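Local structure of glucose-6-phosphate 1-dehydrogenase (4LGV) at residues Glu83-Ala87 with Thr88-Phe92; Phe92-Ala95 with Val96-Leu100; Leu420-Phe424 with Asn425-Gln429; Gly115-Ser118 with Glu119-Glu122; Ala181-Asp184 with Glu185-Leu189. The protein probably catalyses the oxidation of glucose 6-phosphate to 6-phosphogluconolactone with a nicotinamide dinucleotide cofactor, opening the pentose phosphate pathway. All coordinates share one frame; numbering follows the deposited sequence.

In the fold
Contacts 1, 2, 4 and 5 lie in the nucleotide-binding domain, whose parallel sheet has the 3-2-1-4-5-6 strand order of a Rossmann fold, while contact 3 ends helix 413-424 of the C-terminal domain. Contacts 1 and 2 share Phe92 and turn the chain from helix 74-87 into helix 94-103; Ile85 CD1 of the first lies 3.9 Å from Phe97 CD1 of the second. Contacts 3 and 5 also touch, with Ala423 CB 3.7 Å from Leu189 CD1 and Arg428 CZ 3.6 Å from Asp186 CB. Contact 4 stands apart, its nearest atoms about 11 Å from contact 5. Bound glycerol, probably from the crystallisation liquor, lies close to Glu90 and Asp98.

Contact 1: Glu83-Ala87 with Thr88-Phe92; sequences EAIKA and TGETF
Phe92 turns one face of its ring to the aliphatic chain of Lys86, and the methylene CE sits almost exactly over the middle, 3.7 Å from the ring centroid. Beyond it the ammonium group remains above the same ring, with NZ 4.7 Å from the centroid and 18° off the normal, so that a CH-pi contact and a cation-pi interaction are made by one side chain. The lysine manages this because it is fully extended past CG, a rod laid across the ring from CG, 3.8 Å from Phe92 CD1, outward. Ile85 comes from another direction: its CG2 approaches the ring edge, near the plane, 4.1 Å from Phe92 CD1.

The backbone between these side chains is the C-terminal end of helix 74-87 in the Rossmann domain, and Thr88 shapes the exit. Its OG1, placed between the backbone N and the carbonyl carbon (chi1 69°), donates to Ile85 O at 2.7 Å and accepts from Glu90 N at 3.2 Å, the latter closing an ST turn. Thr88 N adds weak bonds to Ala84 O and Ile85 O, which leaves Ile85 O held by both the hydroxyl and the amide of one residue. Gly89, with positive phi (93°), is the first residue to leave the helical path, and its N still reaches back to Lys86 O at 3.1 Å. Glu90 packs CB against Ile85, but its carboxylate leads off to salt bridges with Arg49, Arg53 and Arg56 of helix 41-56, the helix that Ile85 also touches through Tyr52.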
loop_
_atom_site.group_PDB
_atom_site.type_symbol
_atom_site.label_atom_id
_atom_site.label_comp_id
_atom_site.label_asym_id
_atom_site.label_seq_id
_atom_site.Cartn_x
_atom_site.Cartn_y
_atom_site.Cartn_z
ATOM N N GLU A 83 22.867 52.094 -21.734
ATOM C CA GLU A 83 24.086 51.629 -21.100
ATOM C C GLU A 83 23.861 50.397 -20.226
ATOM O O GLU A 83 24.676 49.486 -20.234
ATOM C CB GLU A 83 24.721 52.718 -20.247
ATOM C CG GLU A 83 25.238 53.878 -21.086
ATOM C CD GLU A 83 26.395 53.423 -21.977
ATOM O OE1 GLU A 83 27.346 52.847 -21.423
ATOM O OE2 GLU A 83 26.301 53.550 -23.229
ATOM N N ALA A 84 22.770 50.386 -19.487
ATOM C CA ALA A 84 22.527 49.300 -18.583
ATOM C C ALA A 84 22.384 48.004 -19.365
ATOM O O ALA A 84 22.899 46.966 -18.967
ATOM C CB ALA A 84 21.281 49.568 -17.766
ATOM N N ILE A 85 21.684 48.080 -20.484
ATOM C CA ILE A 85 21.466 46.897 -21.306
ATOM C C ILE A 85 22.773 46.387 -21.901
ATOM O O ILE A 85 23.070 45.198 -21.837
ATOM C CB ILE A 85 20.443 47.162 -22.423
ATOM C CG1 ILE A 85 19.107 47.522 -21.806
ATOM C CG2 ILE A 85 20.304 45.930 -23.284
ATOM C CD1 ILE A 85 18.103 48.142 -22.724
ATOM N N LYS A 86 23.539 47.286 -22.475
ATOM C CA LYS A 86 24.809 46.927 -23.061
ATOM C C LYS A 86 25.753 46.369 -22.016
ATOM O O LYS A 86 26.486 45.443 -22.287
ATOM C CB LYS A 86 25.438 48.129 -23.748
ATOM C CG LYS A 86 24.714 48.529 -25.017
ATOM C CD LYS A 86 25.344 49.795 -25.591
ATOM C CE LYS A 86 24.662 50.219 -26.878
ATOM N NZ LYS A 86 25.212 51.502 -27.422
ATOM N N ALA A 87 25.744 46.937 -20.829
ATOM C CA ALA A 87 26.675 46.482 -19.760
ATOM C C ALA A 87 26.468 45.033 -19.379
ATOM O O ALA A 87 27.399 44.375 -19.021
ATOM C CB ALA A 87 26.534 47.359 -18.506
ATOM N N THR A 88 25.247 44.534 -19.471
ATOM C CA THR A 88 24.963 43.131 -19.119
ATOM C C THR A 88 25.546 42.104 -20.094
ATOM O O THR A 88 25.603 40.920 -19.769
ATOM C CB THR A 88 23.460 42.830 -19.073
ATOM O OG1 THR A 88 22.919 42.880 -20.417
ATOM C CG2 THR A 88 22.744 43.817 -18.132
ATOM N N GLY A 89 25.969 42.540 -21.279
ATOM C CA GLY A 89 26.473 41.601 -22.315
ATOM C C GLY A 89 25.380 41.137 -23.289
ATOM O O GLY A 89 25.651 40.433 -24.235
ATOM N N GLU A 90 24.141 41.557 -23.052
ATOM C CA GLU A 90 23.036 41.310 -23.986
ATOM C C GLU A 90 23.354 41.838 -25.403
ATOM O O GLU A 90 23.889 42.951 -25.564
ATOM C CB GLU A 90 21.768 42.012 -23.433
ATOM C CG GLU A 90 20.482 41.722 -24.186
ATOM C CD GLU A 90 20.088 40.271 -24.063
ATOM O OE1 GLU A 90 20.040 39.744 -22.935
ATOM O OE2 GLU A 90 19.848 39.675 -25.108
ATOM N N THR A 91 23.059 41.032 -26.422
ATOM C CA THR A 91 23.169 41.473 -27.814
ATOM C C THR A 91 22.232 42.679 -28.024
ATOM O O THR A 91 21.031 42.591 -27.779
ATOM C CB THR A 91 22.770 40.353 -28.781
ATOM O OG1 THR A 91 23.696 39.254 -28.668
ATOM C CG2 THR A 91 22.799 40.850 -30.246
ATOM N N PHE A 92 22.793 43.791 -28.472
ATOM C CA PHE A 92 22.067 45.067 -28.587
ATOM C C PHE A 92 21.643 45.334 -30.035
ATOM O O PHE A 92 22.478 45.358 -30.957
ATOM C CB PHE A 92 22.926 46.239 -28.085
ATOM C CG PHE A 92 22.147 47.518 -27.928
ATOM C CD1 PHE A 92 21.475 47.779 -26.761
ATOM C CD2 PHE A 92 22.063 48.431 -28.953
ATOM C CE1 PHE A 92 20.754 48.933 -26.605
ATOM C CE2 PHE A 92 21.346 49.610 -28.820
ATOM C CZ PHE A 92 20.682 49.857 -27.646
HETATM O O HOH W 1 25.975 43.989 -24.815
#

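Contact 2: Phe92-Ala95 with Val96-Leu100; sequences FDDA and VFDRL
Asp93 OD1 draws in two backbone amides from the first turn of the helix, Ala95 N at 2.9 Å and Val96 N at 3.4 Å. Both bonds are weak, the first bent and the second long. With CG anti to the backbone N (chi1 173°), the carboxylate reaches forward to these amides, where its negative charge would also suit the positive end of the helix dipole. The same group lies against Val96, whose CG2 is 3.6 Å from Asp93 CG. Asp93 O takes the next amide, Phe97 N, at 3.0 Å.

On another side of the turn, Asp94 and Asp98 bring like charges near each other, OD1 to OD1 4.0 Å. A water donates to both of these oxygens, and Arg82 forms a salt bridge with Asp94, which probably eases the repulsion. Asp98 has a further partner in a bound glycerol.

The ring of Phe92 reaches forward past the cap to Phe97. Its CZ is 3.6 Å from Phe97 CB, and the two rings meet obliquely, their planes inclined at 36°. Arg82 of helix 74-87 touches both rings, and Phe97 also packs on Ile85. Phe92, just before the N-cap Asp93, packs on Phe97, four residues after the cap: a hydrophobic staple, which together with the aspartate N-cap starts helix 94-103.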
loop_
_atom_site.group_PDB
_atom_site.type_symbol
_atom_site.label_atom_id
_atom_site.label_comp_id
_atom_site.label_asym_id
_atom_site.label_seq_id
_atom_site.Cartn_x
_atom_site.Cartn_y
_atom_site.Cartn_z
ATOM N N PHE A 92 22.793 43.791 -28.472
ATOM C CA PHE A 92 22.067 45.067 -28.587
ATOM C C PHE A 92 21.643 45.334 -30.035
ATOM O O PHE A 92 22.478 45.358 -30.957
ATOM C CB PHE A 92 22.926 46.239 -28.085
ATOM C CG PHE A 92 22.147 47.518 -27.928
ATOM C CD1 PHE A 92 21.475 47.779 -26.761
ATOM C CD2 PHE A 92 22.063 48.431 -28.953
ATOM C CE1 PHE A 92 20.754 48.933 -26.605
ATOM C CE2 PHE A 92 21.346 49.610 -28.820
ATOM C CZ PHE A 92 20.682 49.857 -27.646
ATOM N N ASP A 93 20.344 45.476 -30.227
ATOM C CA ASP A 93 19.742 45.801 -31.530
ATOM C C ASP A 93 18.995 47.121 -31.348
ATOM O O ASP A 93 18.084 47.228 -30.541
ATOM C CB ASP A 93 18.825 44.650 -31.933
ATOM C CG ASP A 93 18.016 44.912 -33.171
ATOM O OD1 ASP A 93 17.818 46.082 -33.574
ATOM O OD2 ASP A 93 17.612 43.904 -33.820
ATOM N N ASP A 94 19.447 48.125 -32.071
ATOM C CA ASP A 94 18.991 49.478 -31.942
ATOM C C ASP A 94 17.530 49.655 -32.328
ATOM O O ASP A 94 16.848 50.500 -31.731
ATOM C CB ASP A 94 19.914 50.412 -32.714
ATOM C CG ASP A 94 19.820 51.904 -32.248
ATOM O OD1 ASP A 94 19.529 52.231 -31.057
ATOM O OD2 ASP A 94 20.059 52.771 -33.108
ATOM N N ALA A 95 17.037 48.899 -33.306
ATOM C CA ALA A 95 15.613 48.926 -33.652
ATOM C C ALA A 95 14.746 48.430 -32.507
ATOM O O ALA A 95 13.674 48.992 -32.255
ATOM C CB ALA A 95 15.318 48.095 -34.915
ATOM N N VAL A 96 15.195 47.377 -31.822
ATOM C CA VAL A 96 14.489 46.834 -30.668
ATOM C C VAL A 96 14.476 47.862 -29.586
ATOM O O VAL A 96 13.443 48.070 -28.933
ATOM C CB VAL A 96 15.136 45.526 -30.167
ATOM C CG1 VAL A 96 14.496 45.037 -28.877
ATOM C CG2 VAL A 96 15.038 44.413 -31.236
ATOM N N PHE A 97 15.625 48.493 -29.344
ATOM C CA PHE A 97 15.727 49.481 -28.281
ATOM C C PHE A 97 14.807 50.662 -28.575
ATOM O O PHE A 97 14.120 51.150 -27.683
ATOM C CB PHE A 97 17.159 49.976 -28.067
ATOM C CG PHE A 97 17.273 51.007 -27.000
ATOM C CD1 PHE A 97 17.389 50.613 -25.706
ATOM C CD2 PHE A 97 17.148 52.379 -27.287
ATOM C CE1 PHE A 97 17.432 51.529 -24.676
ATOM C CE2 PHE A 97 17.175 53.327 -26.250
ATOM C CZ PHE A 97 17.334 52.879 -24.937
ATOM N N ASP A 98 14.746 51.071 -29.839
ATOM C CA ASP A 98 13.878 52.196 -30.216
ATOM C C ASP A 98 12.401 51.893 -29.959
ATOM O O ASP A 98 11.662 52.786 -29.560
ATOM C CB ASP A 98 14.094 52.689 -31.672
ATOM C CG ASP A 98 15.347 53.552 -31.844
ATOM O OD1 ASP A 98 15.974 53.939 -30.835
ATOM O OD2 ASP A 98 15.715 53.849 -33.026
ATOM N N ARG A 99 11.980 50.647 -30.166
ATOM C CA ARG A 99 10.580 50.260 -29.827
ATOM C C ARG A 99 10.350 50.388 -28.338
ATOM O O ARG A 99 9.338 50.884 -27.921
ATOM C CB ARG A 99 10.248 48.845 -30.238
ATOM C CG ARG A 99 9.948 48.683 -31.731
ATOM C CD ARG A 99 9.061 47.466 -31.967
ATOM N NE ARG A 99 9.591 46.250 -31.341
ATOM C CZ ARG A 99 10.469 45.418 -31.892
ATOM N NH1 ARG A 99 10.984 45.659 -33.082
ATOM N NH2 ARG A 99 10.821 44.305 -31.236
ATOM N N LEU A 100 11.325 49.984 -27.547
ATOM C CA LEU A 100 11.181 50.078 -26.105
ATOM C C LEU A 100 11.104 51.557 -25.701
ATOM O O LEU A 100 10.258 51.930 -24.911
ATOM C CB LEU A 100 12.349 49.384 -25.399
ATOM C CG LEU A 100 12.443 49.525 -23.871
ATOM C CD1 LEU A 100 11.160 49.054 -23.206
ATOM C CD2 LEU A 100 13.639 48.722 -23.362
HETATM O O HOH W 2 18.536 54.362 -30.298
#

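Contact 3: Leu420-Phe424 with Asn425-Gln429; sequences LYAAF and NGDRQ
Tyr421 presents a ring face to the side chain of Asn425 at the point where helix 413-424 ends in a Schellman motif. The amide does not lie flat on the ring: the two planes are 73° apart, and the amide points one corner down over the middle of the face. Phe424 meets the same amide differently, with its ring edge, and there the planes stand nearly perpendicular at 85°. The amide so meets two rings in different ways, the face of Tyr421 and the edge of Phe424. Its CG lies anti to the carbonyl carbon (chi1 -57°), which swings the amide back along the last helical turn.

Asn425 N keeps the helical pattern with a bond to Tyr421 O at 3.0 Å. The reversal then follows, as Gly426, whose phi is positive, gives its N to Ala423 O at 3.1 Å. Asp427 N closes the wider loop onto Ala422 O at 2.9 Å. Outside the turn, Arg428 pairs with Asp274 in a salt bridge, and Ala423 packs on strands 130-134 and 188-191 of the Rossmann sheet. Where the chain comes back past the helix, Asp427 CB rests 4.2 Å from Ala422 CB.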
loop_
_atom_site.group_PDB
_atom_site.type_symbol
_atom_site.label_atom_id
_atom_site.label_comp_id
_atom_site.label_asym_id
_atom_site.label_seq_id
_atom_site.Cartn_x
_atom_site.Cartn_y
_atom_site.Cartn_z
ATOM N N LEU A 420 8.433 38.987 -14.272
ATOM C CA LEU A 420 7.880 40.285 -14.685
ATOM C C LEU A 420 6.730 40.076 -15.611
ATOM O O LEU A 420 5.702 40.741 -15.514
ATOM C CB LEU A 420 8.925 41.153 -15.428
ATOM C CG LEU A 420 9.435 42.409 -14.755
ATOM C CD1 LEU A 420 10.246 43.201 -15.775
ATOM C CD2 LEU A 420 8.313 43.278 -14.203
ATOM N N TYR A 421 6.919 39.157 -16.547
ATOM C CA TYR A 421 5.869 38.848 -17.517
ATOM C C TYR A 421 4.664 38.243 -16.795
ATOM O O TYR A 421 3.513 38.620 -17.055
ATOM C CB TYR A 421 6.415 37.912 -18.587
ATOM C CG TYR A 421 5.431 37.526 -19.672
ATOM C CD1 TYR A 421 5.221 38.331 -20.782
ATOM C CD2 TYR A 421 4.715 36.329 -19.589
ATOM C CE1 TYR A 421 4.340 37.971 -21.795
ATOM C CE2 TYR A 421 3.828 35.957 -20.592
ATOM C CZ TYR A 421 3.658 36.783 -21.698
ATOM O OH TYR A 421 2.750 36.416 -22.678
ATOM N N ALA A 422 4.919 37.310 -15.881
ATOM C CA ALA A 422 3.823 36.672 -15.162
ATOM C C ALA A 422 3.048 37.725 -14.342
ATOM O O ALA A 422 1.817 37.690 -14.260
ATOM C CB ALA A 422 4.348 35.576 -14.265
ATOM N N ALA A 423 3.776 38.638 -13.707
ATOM C CA ALA A 423 3.137 39.644 -12.886
ATOM C C ALA A 423 2.219 40.465 -13.753
ATOM O O ALA A 423 1.101 40.723 -13.368
ATOM C CB ALA A 423 4.167 40.538 -12.208
ATOM N N PHE A 424 2.716 40.878 -14.913
ATOM C CA PHE A 424 1.966 41.734 -15.796
ATOM C C PHE A 424 0.691 41.037 -16.239
ATOM O O PHE A 424 -0.356 41.679 -16.357
ATOM C CB PHE A 424 2.820 42.155 -17.032
ATOM C CG PHE A 424 2.184 43.231 -17.855
ATOM C CD1 PHE A 424 2.265 44.555 -17.461
ATOM C CD2 PHE A 424 1.433 42.927 -19.002
ATOM C CE1 PHE A 424 1.655 45.562 -18.209
ATOM C CE2 PHE A 424 0.804 43.929 -19.741
ATOM C CZ PHE A 424 0.915 45.245 -19.339
ATOM N N ASN A 425 0.774 39.727 -16.476
ATOM C CA ASN A 425 -0.380 38.934 -16.921
ATOM C C ASN A 425 -1.215 38.364 -15.806
ATOM O O ASN A 425 -2.164 37.653 -16.061
ATOM C CB ASN A 425 0.053 37.799 -17.864
ATOM C CG ASN A 425 0.792 38.312 -19.053
ATOM O OD1 ASN A 425 1.911 37.890 -19.315
ATOM N ND2 ASN A 425 0.208 39.274 -19.748
ATOM N N GLY A 426 -0.927 38.736 -14.567
ATOM C CA GLY A 426 -1.734 38.288 -13.409
ATOM C C GLY A 426 -1.647 36.795 -13.079
ATOM O O GLY A 426 -2.532 36.240 -12.464
ATOM N N ASP A 427 -0.571 36.142 -13.495
ATOM C CA ASP A 427 -0.341 34.741 -13.174
ATOM C C ASP A 427 0.415 34.665 -11.830
ATOM O O ASP A 427 1.601 35.006 -11.744
ATOM C CB ASP A 427 0.431 34.107 -14.349
ATOM C CG ASP A 427 0.805 32.660 -14.119
ATOM O OD1 ASP A 427 0.372 32.042 -13.120
ATOM O OD2 ASP A 427 1.612 32.148 -14.931
ATOM N N ARG A 428 -0.259 34.188 -10.794
ATOM C CA ARG A 428 0.269 34.246 -9.433
ATOM C C ARG A 428 0.960 32.977 -8.898
ATOM O O ARG A 428 1.238 32.888 -7.718
ATOM C CB ARG A 428 -0.855 34.626 -8.465
ATOM C CG ARG A 428 -1.460 36.016 -8.733
ATOM C CD ARG A 428 -2.907 36.074 -8.166
ATOM N NE ARG A 428 -2.862 35.994 -6.708
ATOM C CZ ARG A 428 -3.775 35.423 -5.923
ATOM N NH1 ARG A 428 -4.862 34.830 -6.437
ATOM N NH2 ARG A 428 -3.592 35.459 -4.595
ATOM N N GLN A 429 1.204 32.015 -9.766
ATOM C CA GLN A 429 1.777 30.742 -9.328
ATOM C C GLN A 429 3.174 30.866 -8.707
ATOM O O GLN A 429 3.548 30.091 -7.849
ATOM C CB GLN A 429 1.746 29.716 -10.478
ATOM C CG GLN A 429 2.965 29.547 -11.347
ATOM C CD GLN A 429 2.717 28.645 -12.575
ATOM O OE1 GLN A 429 1.879 27.750 -12.544
ATOM N NE2 GLN A 429 3.461 28.895 -13.657
#

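Contact 4: Gly115-Ser118 with Glu119-Glu122; sequences GLYS and ELAE
The ring of Tyr117 meets Leu120 obliquely, CD2 of the ring lying 4.4 Å from Leu120 CD2, while one face carries the methyl CD2 of Leu116, which sits over the ring centre 3.7 Å above the plane. The phenol is thus held by two leucines of its own helix, Leu116 just before it and Leu120 one turn on. Its OH is hydrogen-bonded to Val111 O, which anchors the far end of the ring.

The backbone beneath is regular alpha helix. Leu120 N reaches Leu116 O at 2.9 Å, Ala121 N reaches Tyr117 O at 2.8 Å, and Glu119 N reaches Gly115 O at 3.1 Å. The bond from Glu122 N to Ser118 O is weak. Glu119 leaves the backbone with a first torsion well away from a staggered position (chi1 -109°), and its CB lies 3.3 Å from Leu116 O.

Helix 114-123 follows strand 104-108, an outermost strand of the parallel sheet. Leu116, Tyr117 and Leu120 all reach Phe36 on strand 32-36, Glu119 and Leu120 touch Leu107 on strand 104-108, and Tyr117 and Leu120 pack against helix 141-150.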
loop_
_atom_site.group_PDB
_atom_site.type_symbol
_atom_site.label_atom_id
_atom_site.label_comp_id
_atom_site.label_asym_id
_atom_site.label_seq_id
_atom_site.Cartn_x
_atom_site.Cartn_y
_atom_site.Cartn_z
ATOM N N GLY A 115 1.842 65.400 -4.591
ATOM C CA GLY A 115 1.969 65.987 -5.937
ATOM C C GLY A 115 2.416 65.007 -7.020
ATOM O O GLY A 115 1.965 65.060 -8.158
ATOM N N LEU A 116 3.315 64.095 -6.667
ATOM C CA LEU A 116 3.786 63.111 -7.619
ATOM C C LEU A 116 2.607 62.273 -8.132
ATOM O O LEU A 116 2.512 61.980 -9.320
ATOM C CB LEU A 116 4.829 62.229 -6.958
ATOM C CG LEU A 116 5.446 61.108 -7.849
ATOM C CD1 LEU A 116 6.912 60.899 -7.539
ATOM C CD2 LEU A 116 4.753 59.796 -7.566
ATOM N N TYR A 117 1.693 61.930 -7.226
ATOM C CA TYR A 117 0.577 61.048 -7.516
ATOM C C TYR A 117 -0.524 61.741 -8.309
ATOM O O TYR A 117 -1.207 61.112 -9.110
ATOM C CB TYR A 117 0.092 60.409 -6.213
ATOM C CG TYR A 117 1.183 59.573 -5.587
ATOM C CD1 TYR A 117 2.134 60.148 -4.753
ATOM C CD2 TYR A 117 1.309 58.221 -5.874
ATOM C CE1 TYR A 117 3.160 59.406 -4.212
ATOM C CE2 TYR A 117 2.333 57.462 -5.318
ATOM C CZ TYR A 117 3.251 58.062 -4.486
ATOM O OH TYR A 117 4.314 57.366 -3.928
ATOM N N SER A 118 -0.723 63.033 -8.067
ATOM C CA SER A 118 -1.613 63.846 -8.901
ATOM C C SER A 118 -1.108 63.855 -10.324
ATOM O O SER A 118 -1.879 63.739 -11.275
ATOM C CB SER A 118 -1.669 65.311 -8.423
ATOM O OG SER A 118 -2.135 65.353 -7.106
ATOM N N GLU A 119 0.185 64.063 -10.466
ATOM C CA GLU A 119 0.818 63.996 -11.786
ATOM C C GLU A 119 0.676 62.606 -12.457
ATOM O O GLU A 119 0.319 62.480 -13.637
ATOM C CB GLU A 119 2.295 64.339 -11.633
ATOM C CG GLU A 119 2.689 65.673 -12.206
ATOM C CD GLU A 119 4.206 65.829 -12.220
ATOM O OE1 GLU A 119 4.795 65.924 -11.108
ATOM O OE2 GLU A 119 4.787 65.813 -13.340
ATOM N N LEU A 120 0.911 61.569 -11.677
ATOM C CA LEU A 120 0.712 60.197 -12.145
ATOM C C LEU A 120 -0.724 59.977 -12.577
ATOM O O LEU A 120 -0.990 59.275 -13.540
ATOM C CB LEU A 120 1.072 59.234 -11.015
ATOM C CG LEU A 120 1.270 57.762 -11.341
ATOM C CD1 LEU A 120 2.221 57.553 -12.512
ATOM C CD2 LEU A 120 1.772 57.029 -10.108
ATOM N N ALA A 121 -1.666 60.561 -11.839
ATOM C CA ALA A 121 -3.102 60.358 -12.122
ATOM C C ALA A 121 -3.482 60.942 -13.469
ATOM O O ALA A 121 -4.393 60.449 -14.091
ATOM C CB ALA A 121 -3.973 60.953 -11.014
ATOM N N GLU A 122 -2.785 61.983 -13.923
ATOM C CA GLU A 122 -3.035 62.507 -15.274
ATOM C C GLU A 122 -2.616 61.512 -16.342
ATOM O O GLU A 122 -3.272 61.413 -17.380
ATOM C CB GLU A 122 -2.244 63.781 -15.551
ATOM C CG GLU A 122 -2.709 65.016 -14.840
ATOM C CD GLU A 122 -2.042 66.269 -15.413
ATOM O OE1 GLU A 122 -1.183 66.145 -16.336
ATOM O OE2 GLU A 122 -2.395 67.379 -14.947
#

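Contact 5: Ala181-Asp184 with Glu185-Leu189; sequences AVLD and EDQIL
Gln187 lays its side-chain amide against Leu183, with CD 3.9 Å from Leu183 CD2, and turns its carbonyl back on the chain it has just left. OE1 receives Asp184 N at 3.0 Å, in the plane of the amide and on a lone pair. The glutamine gets there with CG anti to its carbonyl carbon (chi1 -63°) and an extended next bond. Its NE2 is occupied elsewhere, by Ala157 O and more weakly by Leu154 O, so both ends of the amide are tied down and its rotation is set.

In the backbone the roles are exchanged: Gln187 N donates to Asp184 O at 2.9 Å, closing the 3-10 turn 185-187. Asp184 and Asp186 carry like charges on this turn, with OD2 and OD1 4.3 Å apart, and one water donates to both. On the buried side Leu183 CD1 touches Ile188 CG1 at 4.0 Å.

This turn joins helix 169-180 to strand 188-191, an outermost strand of the Rossmann sheet. Leu183 packs on Val145 of helix 141-150 and Val159 of strand 158-162, Ile188 touches Leu179 of helix 169-180, and Gln187 and Leu189 hydrogen-bond through their backbones to strand 158-162 alongside.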
loop_
_atom_site.group_PDB
_atom_site.type_symbol
_atom_site.label_atom_id
_atom_site.label_comp_id
_atom_site.label_asym_id
_atom_site.label_seq_id
_atom_site.Cartn_x
_atom_site.Cartn_y
_atom_site.Cartn_z
ATOM N N ALA A 181 -4.663 46.823 4.122
ATOM C CA ALA A 181 -5.628 47.858 4.412
ATOM C C ALA A 181 -6.186 48.468 3.116
ATOM O O ALA A 181 -7.292 48.953 3.120
ATOM C CB ALA A 181 -4.988 48.964 5.268
ATOM N N VAL A 182 -5.395 48.494 2.036
ATOM C CA VAL A 182 -5.863 49.087 0.775
ATOM C C VAL A 182 -5.876 48.130 -0.436
ATOM O O VAL A 182 -6.413 48.477 -1.484
ATOM C CB VAL A 182 -5.077 50.358 0.424
ATOM C CG1 VAL A 182 -5.377 51.501 1.418
ATOM C CG2 VAL A 182 -3.582 50.103 0.390
ATOM N N LEU A 183 -5.263 46.955 -0.302
ATOM C CA LEU A 183 -5.212 45.969 -1.378
ATOM C C LEU A 183 -5.791 44.633 -0.916
ATOM O O LEU A 183 -5.554 44.213 0.199
ATOM C CB LEU A 183 -3.770 45.740 -1.816
ATOM C CG LEU A 183 -3.039 46.940 -2.438
ATOM C CD1 LEU A 183 -1.515 46.717 -2.487
ATOM C CD2 LEU A 183 -3.570 47.213 -3.822
ATOM N N ASP A 184 -6.498 43.963 -1.805
ATOM C CA ASP A 184 -6.759 42.534 -1.646
ATOM C C ASP A 184 -5.492 41.739 -1.853
ATOM O O ASP A 184 -4.566 42.182 -2.542
ATOM C CB ASP A 184 -7.810 42.046 -2.653
ATOM C CG ASP A 184 -9.145 42.780 -2.510
ATOM O OD1 ASP A 184 -9.518 43.127 -1.364
ATOM O OD2 ASP A 184 -9.792 43.027 -3.551
ATOM N N GLU A 185 -5.468 40.547 -1.286
ATOM C CA GLU A 185 -4.315 39.652 -1.379
ATOM C C GLU A 185 -3.991 39.404 -2.829
ATOM O O GLU A 185 -2.841 39.303 -3.162
ATOM C CB GLU A 185 -4.585 38.298 -0.653
ATOM C CG GLU A 185 -3.447 37.252 -0.762
ATOM C CD GLU A 185 -2.085 37.753 -0.246
ATOM O OE1 GLU A 185 -2.052 38.721 0.573
ATOM O OE2 GLU A 185 -1.041 37.179 -0.670
ATOM N N ASP A 186 -5.001 39.257 -3.672
ATOM C CA ASP A 186 -4.747 38.878 -5.056
ATOM C C ASP A 186 -4.228 40.078 -5.902
ATOM O O ASP A 186 -3.934 39.928 -7.072
ATOM C CB ASP A 186 -5.978 38.216 -5.683
ATOM C CG ASP A 186 -7.140 39.230 -5.970
ATOM O OD1 ASP A 186 -7.074 40.431 -5.601
ATOM O OD2 ASP A 186 -8.148 38.800 -6.577
ATOM N N GLN A 187 -4.112 41.256 -5.300
ATOM C CA GLN A 187 -3.479 42.391 -5.979
ATOM C C GLN A 187 -2.015 42.498 -5.558
ATOM O O GLN A 187 -1.292 43.370 -6.066
ATOM C CB GLN A 187 -4.194 43.700 -5.620
ATOM C CG GLN A 187 -5.650 43.780 -6.067
ATOM C CD GLN A 187 -6.277 45.117 -5.635
ATOM O OE1 GLN A 187 -6.747 45.243 -4.493
ATOM N NE2 GLN A 187 -6.270 46.094 -6.510
ATOM N N ILE A 188 -1.604 41.675 -4.581
ATOM C CA ILE A 188 -0.262 41.749 -4.063
ATOM C C ILE A 188 0.625 40.639 -4.649
ATOM O O ILE A 188 0.347 39.471 -4.451
ATOM C CB ILE A 188 -0.245 41.650 -2.547
ATOM C CG1 ILE A 188 -1.072 42.763 -1.941
ATOM C CG2 ILE A 188 1.172 41.787 -2.010
ATOM C CD1 ILE A 188 -1.373 42.547 -0.482
ATOM N N LEU A 189 1.729 41.032 -5.285
ATOM C CA LEU A 189 2.677 40.111 -5.876
ATOM C C LEU A 189 4.057 40.320 -5.260
ATOM O O LEU A 189 4.739 41.336 -5.496
ATOM C CB LEU A 189 2.743 40.345 -7.380
ATOM C CG LEU A 189 1.408 40.325 -8.132
ATOM C CD1 LEU A 189 1.561 40.704 -9.595
ATOM C CD2 LEU A 189 0.818 38.978 -8.059
HETATM O O HOH W 3 -9.262 42.000 -6.140
#